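Local coordinates for similarities with probable monooxygenase (PDB 4HB9), which binds flavin-adenine dinucleotide and probably acts as a flavin-dependent monooxygenase, at residues 199-202 with 203-206; 364-367 with 368-371. All coordinates share one frame; numbering follows the deposited sequence.

Contact 1: 199-202 with 203-206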
loop_
_atom_site.group_PDB
_atom_site.type_symbol
_atom_site.label_atom_id
_atom_site.label_comp_id
_atom_site.label_asym_id
_atom_site.label_seq_id
_atom_site.Cartn_x
_atom_site.Cartn_y
_atom_site.Cartn_z
ATOM N N LEU A 199 5.624 -6.232 -29.832
ATOM C CA LEU A 199 6.451 -7.417 -29.642
ATOM C C LEU A 199 5.913 -8.360 -28.599
ATOM O O LEU A 199 6.472 -9.435 -28.395
ATOM C CB LEU A 199 7.866 -6.995 -29.273
ATOM C CG LEU A 199 8.590 -6.187 -30.348
ATOM C CD1 LEU A 199 9.909 -5.700 -29.789
ATOM C CD2 LEU A 199 8.870 -7.020 -31.566
ATOM N N LEU A 200 4.822 -7.979 -27.940
ATOM C CA LEU A 200 4.215 -8.843 -26.931
ATOM C C LEU A 200 2.832 -9.315 -27.377
ATOM O O LEU A 200 2.102 -8.557 -27.993
ATOM C CB LEU A 200 4.111 -8.083 -25.601
ATOM C CG LEU A 200 5.402 -7.784 -24.835
ATOM C CD1 LEU A 200 5.113 -6.971 -23.580
ATOM C CD2 LEU A 200 6.151 -9.039 -24.434
ATOM N N PRO A 201 2.439 -10.557 -27.026
ATOM C CA PRO A 201 1.071 -10.994 -27.375
ATOM C C PRO A 201 -0.037 -10.198 -26.669
ATOM O O PRO A 201 0.197 -9.619 -25.607
ATOM C CB PRO A 201 1.043 -12.470 -26.949
ATOM C CG PRO A 201 2.431 -12.818 -26.524
ATOM C CD PRO A 201 3.123 -11.538 -26.172
ATOM N N GLN A 202 -1.241 -10.176 -27.241
ATOM C CA GLN A 202 -2.316 -9.301 -26.729
ATOM C C GLN A 202 -2.691 -9.530 -25.266
ATOM O O GLN A 202 -2.999 -8.573 -24.558
ATOM C CB GLN A 202 -3.571 -9.402 -27.597
ATOM C CG GLN A 202 -3.462 -8.617 -28.898
ATOM C CD GLN A 202 -4.653 -8.819 -29.813
ATOM O OE1 GLN A 202 -5.782 -8.991 -29.348
ATOM N NE2 GLN A 202 -4.411 -8.784 -31.123
ATOM N N ASN A 203 -2.641 -10.777 -24.801
ATOM C CA ASN A 203 -2.957 -11.068 -23.390
ATOM C C ASN A 203 -2.035 -10.385 -22.365
ATOM O O ASN A 203 -2.372 -10.312 -21.180
ATOM C CB ASN A 203 -3.025 -12.578 -23.129
ATOM C CG ASN A 203 -1.753 -13.298 -23.500
ATOM O OD1 ASN A 203 -1.045 -12.886 -24.404
ATOM N ND2 ASN A 203 -1.471 -14.388 -22.823
ATOM N N PHE A 204 -0.896 -9.860 -22.814
ATOM C CA PHE A 204 -0.016 -9.107 -21.927
ATOM C C PHE A 204 -0.452 -7.651 -21.769
ATOM O O PHE A 204 -0.014 -6.977 -20.841
ATOM C CB PHE A 204 1.422 -9.136 -22.447
ATOM C CG PHE A 204 2.139 -10.429 -22.200
ATOM C CD1 PHE A 204 1.649 -11.624 -22.697
ATOM C CD2 PHE A 204 3.325 -10.448 -21.499
ATOM C CE1 PHE A 204 2.320 -12.816 -22.485
ATOM C CE2 PHE A 204 4.006 -11.634 -21.290
ATOM C CZ PHE A 204 3.499 -12.823 -21.772
ATOM N N ARG A 205 -1.302 -7.170 -22.670
ATOM C CA ARG A 205 -1.608 -5.734 -22.755
ATOM C C ARG A 205 -3.091 -5.354 -22.598
ATOM O O ARG A 205 -3.420 -4.169 -22.583
ATOM C CB ARG A 205 -1.115 -5.226 -24.104
ATOM C CG ARG A 205 0.278 -5.733 -24.441
ATOM C CD ARG A 205 0.763 -5.276 -25.800
ATOM N NE ARG A 205 0.448 -6.196 -26.899
ATOM C CZ ARG A 205 -0.574 -6.063 -27.748
ATOM N NH1 ARG A 205 -1.447 -5.062 -27.632
ATOM N NH2 ARG A 205 -0.730 -6.945 -28.730
ATOM N N ASP A 206 -3.971 -6.347 -22.472
ATOM C CA ASP A 206 -5.417 -6.107 -22.502
ATOM C C ASP A 206 -6.037 -5.758 -21.150
ATOM O O ASP A 206 -7.236 -5.495 -21.077
ATOM C CB ASP A 206 -6.167 -7.279 -23.164
ATOM C CG ASP A 206 -6.084 -8.586 -22.371
ATOM O OD1 ASP A 206 -5.697 -8.569 -21.180
ATOM O OD2 ASP A 206 -6.415 -9.648 -22.952
#

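Contact 2: 364-367 with 368-371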
loop_
_atom_site.group_PDB
_atom_site.type_symbol
_atom_site.label_atom_id
_atom_site.label_comp_id
_atom_site.label_asym_id
_atom_site.label_seq_id
_atom_site.Cartn_x
_atom_site.Cartn_y
_atom_site.Cartn_z
ATOM N N GLN A 364 -12.057 -3.132 17.056
ATOM C CA GLN A 364 -12.629 -4.473 16.988
ATOM C C GLN A 364 -13.046 -4.821 15.545
ATOM O O GLN A 364 -12.751 -5.911 15.045
ATOM C CB GLN A 364 -13.811 -4.606 17.962
ATOM C CG GLN A 364 -14.325 -6.009 18.138
ATOM C CD GLN A 364 -13.435 -6.906 19.002
ATOM O OE1 GLN A 364 -12.364 -6.506 19.483
ATOM N NE2 GLN A 364 -13.867 -8.145 19.176
ATOM N N GLN A 365 -13.705 -3.894 14.862
ATOM C CA GLN A 365 -14.070 -4.107 13.467
ATOM C C GLN A 365 -12.830 -4.243 12.599
ATOM O O GLN A 365 -12.783 -5.092 11.704
ATOM C CB GLN A 365 -14.950 -2.974 12.923
ATOM C CG GLN A 365 -16.315 -2.912 13.578
ATOM C CD GLN A 365 -17.299 -2.064 12.810
ATOM O OE1 GLN A 365 -17.317 -2.063 11.571
ATOM N NE2 GLN A 365 -18.142 -1.354 13.539
HETATM N N MSE A 366 -11.833 -3.413 12.863
HETATM C CA MSE A 366 -10.632 -3.384 12.047
HETATM C C MSE A 366 -9.892 -4.690 12.196
HETATM O O MSE A 366 -9.449 -5.266 11.202
HETATM C CB MSE A 366 -9.780 -2.189 12.435
HETATM C CG MSE A 366 -8.481 -2.115 11.640
HETATM SE SE MSE A 366 -7.025 -3.005 12.626
HETATM C CE MSE A 366 -6.791 -1.546 13.923
ATOM N N ARG A 367 -9.748 -5.183 13.430
ATOM C CA ARG A 367 -9.125 -6.485 13.651
ATOM C C ARG A 367 -9.799 -7.603 12.864
ATOM O O ARG A 367 -9.108 -8.491 12.340
ATOM C CB ARG A 367 -9.073 -6.847 15.149
ATOM C CG ARG A 367 -7.941 -6.177 15.912
ATOM C CD ARG A 367 -7.757 -6.772 17.311
ATOM N NE ARG A 367 -8.954 -6.551 18.117
ATOM C CZ ARG A 367 -9.193 -5.474 18.856
ATOM N NH1 ARG A 367 -8.307 -4.492 18.977
ATOM N NH2 ARG A 367 -10.333 -5.405 19.522
ATOM N N ALA A 368 -11.125 -7.580 12.768
ATOM C CA ALA A 368 -11.847 -8.643 12.052
ATOM C C ALA A 368 -11.450 -8.709 10.583
ATOM O O ALA A 368 -11.101 -9.779 10.086
ATOM C CB ALA A 368 -13.354 -8.478 12.158
ATOM N N TYR A 369 -11.489 -7.584 9.871
ATOM C CA TYR A 369 -11.080 -7.649 8.469
ATOM C C TYR A 369 -9.573 -7.727 8.308
ATOM O O TYR A 369 -9.108 -8.384 7.363
ATOM C CB TYR A 369 -11.726 -6.579 7.574
ATOM C CG TYR A 369 -11.444 -5.136 7.917
ATOM C CD1 TYR A 369 -10.211 -4.546 7.657
ATOM C CD2 TYR A 369 -12.456 -4.334 8.433
ATOM C CE1 TYR A 369 -9.986 -3.205 7.948
ATOM C CE2 TYR A 369 -12.249 -3.007 8.719
ATOM C CZ TYR A 369 -11.036 -2.439 8.474
ATOM O OH TYR A 369 -10.909 -1.118 8.782
ATOM N N ALA A 370 -8.806 -7.122 9.215
ATOM C CA ALA A 370 -7.342 -7.216 9.165
ATOM C C ALA A 370 -6.862 -8.670 9.230
ATOM O O ALA A 370 -6.035 -9.110 8.411
ATOM C CB ALA A 370 -6.699 -6.422 10.289
ATOM N N ASN A 371 -7.372 -9.405 10.216
ATOM C CA ASN A 371 -6.998 -10.807 10.377
ATOM C C ASN A 371 -7.397 -11.640 9.157
ATOM O O ASN A 371 -6.633 -12.499 8.691
ATOM C CB ASN A 371 -7.601 -11.392 11.661
ATOM C CG ASN A 371 -6.907 -10.888 12.919
ATOM O OD1 ASN A 371 -5.695 -10.587 12.927
ATOM N ND2 ASN A 371 -7.667 -10.809 14.014
#

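Contact 1: 199-202 with 203-206
R205 folds back along the loop so that its guanidinium meets the carbonyl of L200. R205 NE donates to L200 O at 3.1 Å, with an N-H...O angle of 160°. R205 NH2 adds a weak second bond to the same oxygen. L200 O lies almost in the guanidinium plane, yet NE sits well above the carbonyl plane of L200. The side chain reaches this place because it is extended through chi2 and then bends sharply at chi3. One face of the guanidinium lies against Q202 CA. The two side chains run across each other, and Q202 CG comes within 3.2 Å of R205 NH2. The amide of Q202 is turned 62° from the guanidinium.

P201 and F204 lie side by side and point the same way. P201 CD sits over one face of the F204 ring in a CH-pi contact, 4.2 Å from the ring centroid. L200 CB and F204 CB also pack together at 4.3 Å. Both L200 and F204 are buried and reach I244 of strand 240-251. F204 also touches S281 and L282 on helix 280-287.

N203 has CG between its backbone N and carbonyl carbon (chi1 57°), which brings N203 OD1 within 3.3 Å of P201 CB. OD1 also lies at the edge of the F204 ring, while ND2 bonds to Y81 OH. D206 OD2 forms a salt bridge with R79, and OD1 accepts the amide N of T208.

Two backbone bonds close successive turns: F204 N to P201 O at 3.0 Å, and R205 N to Q202 O at 2.9 Å. The result is a pair of overlapping type I beta turns, in the connection between helix 194-199 and strand 210-212.

Contact 2: 364-367 with 368-371
M366 and Y369 meet three residues apart on helix 355-386, their side chains crossing at about a right angle. M366 is a selenomethionine. M366 CA lies over one face of the Y369 ring in a CH-pi contact, 3.9 Å from the centroid. M366 CG approaches Y369 CZ at 4.1 Å, and M366 SE packs on A370 CB at 4.2 Å.

Y369 has CG between its backbone N and carbonyl carbon (chi1 61°), which swings the ring back over the preceding turn. M366 O therefore lies over a ring face too, displaced toward the rim. M366 O accepts A370 N at 2.8 Å. R367 O takes N371 N at 2.9 Å, with an N-H...O angle of 167°. Q364 O takes A368 N at 3.3 Å, while the bond from Y369 N to Q365 O is weak.

The polar side-chain ends find partners outside these residues. Y369 OH is bonded to D337 OD1, and R336 makes a cation-pi contact with the ring. N371 OD1 accepts L305 N. Q365 NE2 is held by D361 of the same helix, and R367 meets W308 in another cation-pi contact.

The four amides of 368-371 are thus paired along the helix, that of Y369 weakly. Side-chain polar groups link the helix to D337 of helix 330-349 and to L305, while M366, Y369 and A370 pack on H321.

How the contacts relate
Contact 1 comes first along the chain and closes well before contact 2 opens. Their centres are about 39 Å apart, their nearest atoms about 29 Å, and they do not touch. Contact 1 lies in the loop leading to strand 210-212 of the mixed sheet, next to helix 280-287; its centre is about 27 Å from that of the chain. Contact 2 is on the long helix 355-386, its centre about 17 Å from that of the chain. Both contacts fall within the FAD-binding domain. The side chain of D206 in contact 1 is about 12 Å from that of H46, an FAD-binding residue. Contact 2 belongs to helical packing about 11 Å from FAD at the M366 side chain.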